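Local coordinates for secreted effector protein SifA (Salmonella typhimurium, PDB 3CXB) that is required for endosomal tubulation and for formation of Salmonella-induced filaments in infected host cells, and interacts with the host protein PLEKHM2, at residues A[52-57]-A[121-126]; A[58-63]-A[127-132]. All coordinates share one frame; numbering follows the deposited sequence.

Contacts 1 and 2 lie one after the other along the same face of the sheet, their centres about 8 Å apart: contact 1 is made by the end of helix 42-54, contact 2 by the loop before helix 62-75. Their other halves, 121-126 and 127-132, follow the last hairpin of the five-stranded antiparallel sheet. Two probable backbone hydrogen bonds tie the strands, Cys121 O to Tyr128 N at 2.8 Å and Cys121 N to Phe129 O at 3.1 Å. On the helical side Met53 O packs near Pro60 CD. Both contacts fall within the broad region that interacts with host PLEKHM2, which spans nearly the whole protein and singles out neither.

Contact 1: residues A[52-57]-A[121-126]; sequences EMLFAE and CEVMGN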
loop_
_atom_site.group_PDB
_atom_site.type_symbol
_atom_site.label_atom_id
_atom_site.label_comp_id
_atom_site.label_asym_id
_atom_site.label_seq_id
_atom_site.Cartn_x
_atom_site.Cartn_y
_atom_site.Cartn_z
ATOM N N GLU A 52 -14.017 7.006 -10.719
ATOM C CA GLU A 52 -13.774 5.715 -10.083
ATOM C C GLU A 52 -14.010 5.805 -8.573
ATOM O O GLU A 52 -14.513 4.873 -7.936
ATOM C CB GLU A 52 -12.334 5.254 -10.317
ATOM C CG GLU A 52 -11.974 3.990 -9.521
ATOM C CD GLU A 52 -10.516 3.611 -9.642
ATOM O OE1 GLU A 52 -10.068 2.663 -8.968
ATOM O OE2 GLU A 52 -9.801 4.262 -10.420
ATOM N N MET A 53 -13.663 6.953 -8.015
ATOM C CA MET A 53 -13.754 7.151 -6.585
ATOM C C MET A 53 -15.115 7.325 -5.994
ATOM O O MET A 53 -15.397 6.791 -4.929
ATOM C CB MET A 53 -12.905 8.345 -6.161
ATOM C CG MET A 53 -13.005 8.656 -4.678
ATOM S SD MET A 53 -12.067 10.119 -4.265
ATOM C CE MET A 53 -13.227 11.022 -3.321
ATOM N N LEU A 54 -15.973 8.064 -6.671
ATOM C CA LEU A 54 -17.274 8.313 -6.091
ATOM C C LEU A 54 -18.450 8.046 -6.974
ATOM O O LEU A 54 -19.565 7.987 -6.477
ATOM C CB LEU A 54 -17.364 9.762 -5.625
ATOM C CG LEU A 54 -16.275 10.263 -4.685
ATOM C CD1 LEU A 54 -16.069 11.747 -4.926
ATOM C CD2 LEU A 54 -16.671 9.979 -3.244
ATOM N N PHE A 55 -18.237 7.880 -8.271
ATOM C CA PHE A 55 -19.396 7.678 -9.130
ATOM C C PHE A 55 -19.350 6.471 -10.035
ATOM O O PHE A 55 -19.829 6.536 -11.161
ATOM C CB PHE A 55 -19.649 8.939 -9.968
ATOM C CG PHE A 55 -19.446 10.228 -9.207
ATOM C CD1 PHE A 55 -18.200 10.861 -9.201
ATOM C CD2 PHE A 55 -20.482 10.798 -8.474
ATOM C CE1 PHE A 55 -17.988 12.046 -8.474
ATOM C CE2 PHE A 55 -20.283 11.977 -7.745
ATOM C CZ PHE A 55 -19.031 12.601 -7.747
ATOM N N ALA A 56 -18.783 5.371 -9.550
ATOM C CA ALA A 56 -18.713 4.143 -10.341
ATOM C C ALA A 56 -19.744 3.156 -9.830
ATOM O O ALA A 56 -20.542 3.487 -8.958
ATOM C CB ALA A 56 -17.337 3.530 -10.259
ATOM N N GLU A 57 -19.716 1.938 -10.361
ATOM C CA GLU A 57 -20.686 0.921 -9.957
ATOM C C GLU A 57 -20.567 0.601 -8.475
ATOM O O GLU A 57 -21.529 0.158 -7.841
ATOM C CB GLU A 57 -20.520 -0.357 -10.788
ATOM C CG GLU A 57 -21.787 -1.224 -10.821
ATOM C CD GLU A 57 -21.611 -2.536 -11.577
ATOM O OE1 GLU A 57 -22.630 -3.201 -11.853
ATOM O OE2 GLU A 57 -20.459 -2.906 -11.887
ATOM N N CYS A 121 -16.365 9.132 2.879
ATOM C CA CYS A 121 -15.963 10.205 2.001
ATOM C C CYS A 121 -17.095 11.197 1.851
ATOM O O CYS A 121 -18.243 10.798 1.635
ATOM C CB CYS A 121 -15.585 9.660 0.625
ATOM S SG CYS A 121 -14.946 10.951 -0.482
ATOM N N GLU A 122 -16.771 12.484 1.968
ATOM C CA GLU A 122 -17.750 13.563 1.810
ATOM C C GLU A 122 -17.396 14.428 0.595
ATOM O O GLU A 122 -16.223 14.628 0.277
ATOM C CB GLU A 122 -17.815 14.420 3.070
ATOM C CG GLU A 122 -18.386 13.691 4.267
ATOM C CD GLU A 122 -18.309 14.509 5.533
ATOM O OE1 GLU A 122 -18.940 15.592 5.602
ATOM O OE2 GLU A 122 -17.606 14.061 6.464
ATOM N N VAL A 123 -18.412 14.921 -0.098
ATOM C CA VAL A 123 -18.197 15.741 -1.276
ATOM C C VAL A 123 -18.963 17.024 -1.094
ATOM O O VAL A 123 -20.193 17.030 -1.178
ATOM C CB VAL A 123 -18.722 15.067 -2.547
ATOM C CG1 VAL A 123 -18.562 16.015 -3.721
ATOM C CG2 VAL A 123 -17.972 13.767 -2.807
ATOM N N MET A 124 -18.227 18.107 -0.853
ATOM C CA MET A 124 -18.814 19.428 -0.634
ATOM C C MET A 124 -19.587 19.428 0.671
ATOM O O MET A 124 -20.467 20.257 0.882
ATOM C CB MET A 124 -19.753 19.812 -1.788
ATOM C CG MET A 124 -19.095 19.858 -3.182
ATOM S SD MET A 124 -17.550 20.807 -3.229
ATOM C CE MET A 124 -18.150 22.394 -2.582
ATOM N N GLY A 125 -19.251 18.480 1.542
ATOM C CA GLY A 125 -19.904 18.370 2.833
ATOM C C GLY A 125 -20.945 17.272 2.852
ATOM O O GLY A 125 -21.511 16.998 3.898
ATOM N N ASN A 126 -21.197 16.641 1.708
ATOM C CA ASN A 126 -22.196 15.570 1.613
ATOM C C ASN A 126 -21.592 14.188 1.848
ATOM O O ASN A 126 -20.566 13.845 1.271
ATOM C CB ASN A 126 -22.845 15.618 0.238
ATOM C CG ASN A 126 -23.382 16.987 -0.080
ATOM O OD1 ASN A 126 -24.354 17.433 0.529
ATOM N ND2 ASN A 126 -22.736 17.679 -1.018
#
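The last turn of helix 42-54 docks on the beta hairpin formed by strands 118-123 and 126-132, with Met53 and Leu54 meeting Cys121 and Val123. Strand alternation turns Cys121 and Val123 toward the helix and sends Glu122 to the other face of the sheet. Met53 reaches in with its terminal methyl, CE lying 3.3 Å from Cys121 SG. Leu54 divides its two branches: CD2 approaches Cys121 SG at 3.4 Å, and CD1 meets Val123 CG2 at 3.5 Å, the leucine and valine side chains touching tip to tip. The thiol comes within range of both helix residues because SG stands opposite its own backbone N across the CA-CB bond (chi1 -176°). A slender cysteine and a branched valine suit this surface: methionine's long chain carries a methyl to the sulfur, and leucine's fork lets it touch both strand residues. No hydrogen bond crosses the contact.

Beyond Val123 the chain reverses in a type I' turn from Val123 to Asn126, the tight two-residue loop common in beta hairpins. Gly125 suits its place, its positive phi being open to glycine because it lacks a side chain. Val123 O accepts two bonds, from Asn126 N at 3.1 Å and from Asn126 ND2 at 2.6 Å; the second is bent (N-H...O 138°), and Val123 O lies 26° out of the Asn126 amide plane.

Around these four side chains, Leu110 of strand 108-114 touches both Met53 and Cys121, Ile68 of helix 62-75 packs on Met53, Leu30 of helix 25-34 on Val123, and Phe55 stacks with Trp27.

Contact 2: residues A[58-63]-A[127-132]; sequences RAPTRE and LYFLMK
Ala59 and Pro60, in the loop leading into helix 62-75, pack against Phe129 and Met131 on the edge strand 126-132 of the antiparallel sheet. The close part centres on Ala59 CB, which meets both the Phe129 ring and Met131. It sits over one face of the ring as a CH-pi contact, 4.2 Å from the centroid and 13° off the normal; alanine's small methyl is consistent with the loop's close approach to the ring. Pro60 CD approaches Phe129 CZ obliquely at 4.1 Å, the proline being a rigid, apolar residue suited to an extended, buried stretch of loop before the helix. Phe129 belongs to a classic beta bulge, two residues, Tyr128 and Phe129, set opposite the single Cys121 of the next strand.

Away from this patch the arrangement loosens. Arg58 is exposed and poorly ordered, its guanidinium leading away from the strand, while Thr61 and Lys132 start outward, as polar residues at a surface can. Arg62 is held by NE, in a salt bridge to Asp133 OD2, and by NH1, hydrogen-bonded to Asn115 O. Met131 borders this open side yet packs closely: chi1 (-59°) sets CG beside the backbone N and the bend at chi2 (-63°) directs SD, so that both lie 3.9 Å from Ala59 CB.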
loop_
_atom_site.group_PDB
_atom_site.type_symbol
_atom_site.label_atom_id
_atom_site.label_comp_id
_atom_site.label_asym_id
_atom_site.label_seq_id
_atom_site.Cartn_x
_atom_site.Cartn_y
_atom_site.Cartn_z
ATOM N N ARG A 58 -19.381 0.825 -7.926
ATOM C CA ARG A 58 -19.168 0.579 -6.515
ATOM C C ARG A 58 -18.007 1.373 -5.939
ATOM O O ARG A 58 -17.150 1.872 -6.658
ATOM C CB ARG A 58 -18.987 -0.921 -6.239
ATOM C CG ARG A 58 -17.748 -1.590 -6.788
ATOM C CD ARG A 58 -17.858 -3.080 -6.512
ATOM N NE ARG A 58 -16.621 -3.796 -6.796
ATOM C CZ ARG A 58 -16.471 -5.105 -6.633
ATOM N NH1 ARG A 58 -15.310 -5.687 -6.913
ATOM N NH2 ARG A 58 -17.490 -5.833 -6.189
ATOM N N ALA A 59 -18.020 1.503 -4.621
ATOM C CA ALA A 59 -17.000 2.243 -3.913
ATOM C C ALA A 59 -15.658 1.529 -3.943
ATOM O O ALA A 59 -15.581 0.301 -3.960
ATOM C CB ALA A 59 -17.437 2.467 -2.480
ATOM N N PRO A 60 -14.577 2.301 -3.924
ATOM C CA PRO A 60 -13.226 1.749 -3.945
ATOM C C PRO A 60 -12.833 1.175 -2.594
ATOM O O PRO A 60 -13.458 1.460 -1.570
ATOM C CB PRO A 60 -12.379 2.959 -4.272
ATOM C CG PRO A 60 -13.099 4.050 -3.449
ATOM C CD PRO A 60 -14.558 3.768 -3.783
ATOM N N THR A 61 -11.778 0.375 -2.610
ATOM C CA THR A 61 -11.240 -0.224 -1.406
ATOM C C THR A 61 -10.621 0.935 -0.655
ATOM O O THR A 61 -10.379 1.991 -1.250
ATOM C CB THR A 61 -10.147 -1.222 -1.772
ATOM O OG1 THR A 61 -10.728 -2.250 -2.585
ATOM C CG2 THR A 61 -9.533 -1.855 -0.512
ATOM N N ARG A 62 -10.366 0.793 0.636
ATOM C CA ARG A 62 -9.746 1.926 1.303
ATOM C C ARG A 62 -8.346 2.142 0.714
ATOM O O ARG A 62 -7.940 3.279 0.450
ATOM C CB ARG A 62 -9.670 1.730 2.823
ATOM C CG ARG A 62 -8.704 0.690 3.319
ATOM C CD ARG A 62 -8.413 0.925 4.798
ATOM N NE ARG A 62 -9.545 0.592 5.659
ATOM C CZ ARG A 62 -9.743 1.093 6.876
ATOM N NH1 ARG A 62 -8.887 1.970 7.390
ATOM N NH2 ARG A 62 -10.798 0.704 7.585
ATOM N N GLU A 63 -7.609 1.061 0.475
ATOM C CA GLU A 63 -6.281 1.236 -0.069
ATOM C C GLU A 63 -6.384 1.990 -1.382
ATOM O O GLU A 63 -5.691 2.987 -1.585
ATOM C CB GLU A 63 -5.596 -0.108 -0.260
ATOM C CG GLU A 63 -4.168 -0.042 -0.814
ATOM C CD GLU A 63 -3.149 0.631 0.122
ATOM O OE1 GLU A 63 -1.990 0.152 0.183
ATOM O OE2 GLU A 63 -3.491 1.647 0.780
ATOM N N LEU A 127 -22.223 13.381 2.688
ATOM C CA LEU A 127 -21.675 12.059 2.961
ATOM C C LEU A 127 -21.960 11.221 1.743
ATOM O O LEU A 127 -23.120 11.017 1.410
ATOM C CB LEU A 127 -22.345 11.473 4.194
ATOM C CG LEU A 127 -22.150 9.993 4.481
ATOM C CD1 LEU A 127 -20.682 9.666 4.585
ATOM C CD2 LEU A 127 -22.887 9.642 5.762
ATOM N N TYR A 128 -20.931 10.757 1.044
ATOM C CA TYR A 128 -21.205 9.961 -0.148
ATOM C C TYR A 128 -21.172 8.476 0.115
ATOM O O TYR A 128 -21.744 7.701 -0.646
ATOM C CB TYR A 128 -20.242 10.306 -1.297
ATOM C CG TYR A 128 -20.902 11.064 -2.444
ATOM C CD1 TYR A 128 -21.286 10.406 -3.617
ATOM C CD2 TYR A 128 -21.235 12.417 -2.306
ATOM C CE1 TYR A 128 -22.004 11.087 -4.623
ATOM C CE2 TYR A 128 -21.944 13.094 -3.293
ATOM C CZ TYR A 128 -22.331 12.433 -4.442
ATOM O OH TYR A 128 -23.065 13.124 -5.377
ATOM N N PHE A 129 -20.472 8.071 1.164
ATOM C CA PHE A 129 -20.427 6.660 1.515
ATOM C C PHE A 129 -19.640 6.335 2.761
ATOM O O PHE A 129 -18.694 7.032 3.118
ATOM C CB PHE A 129 -19.907 5.795 0.349
ATOM C CG PHE A 129 -18.457 5.988 0.012
ATOM C CD1 PHE A 129 -18.089 6.421 -1.266
ATOM C CD2 PHE A 129 -17.451 5.693 0.933
ATOM C CE1 PHE A 129 -16.743 6.558 -1.627
ATOM C CE2 PHE A 129 -16.103 5.827 0.582
ATOM C CZ PHE A 129 -15.751 6.263 -0.706
ATOM N N LEU A 130 -20.062 5.273 3.431
ATOM C CA LEU A 130 -19.377 4.794 4.602
ATOM C C LEU A 130 -19.312 3.299 4.338
ATOM O O LEU A 130 -20.337 2.624 4.272
ATOM C CB LEU A 130 -20.178 5.106 5.853
ATOM C CG LEU A 130 -19.336 4.905 7.117
ATOM C CD1 LEU A 130 -20.009 5.618 8.261
ATOM C CD2 LEU A 130 -19.185 3.420 7.442
ATOM N N MET A 131 -18.101 2.795 4.131
ATOM C CA MET A 131 -17.901 1.378 3.856
ATOM C C MET A 131 -17.283 0.705 5.070
ATOM O O MET A 131 -16.676 1.360 5.928
ATOM C CB MET A 131 -16.977 1.199 2.642
ATOM C CG MET A 131 -17.482 1.833 1.367
ATOM S SD MET A 131 -19.023 1.070 0.843
ATOM C CE MET A 131 -18.421 -0.587 0.300
ATOM N N LYS A 132 -17.446 -0.602 5.165
ATOM C CA LYS A 132 -16.856 -1.312 6.273
ATOM C C LYS A 132 -16.023 -2.434 5.715
ATOM O O LYS A 132 -16.557 -3.340 5.099
ATOM C CB LYS A 132 -17.928 -1.879 7.189
ATOM C CG LYS A 132 -17.378 -2.921 8.138
ATOM C CD LYS A 132 -18.286 -3.163 9.314
ATOM C CE LYS A 132 -18.309 -1.965 10.240
ATOM N NZ LYS A 132 -18.962 -2.319 11.550
#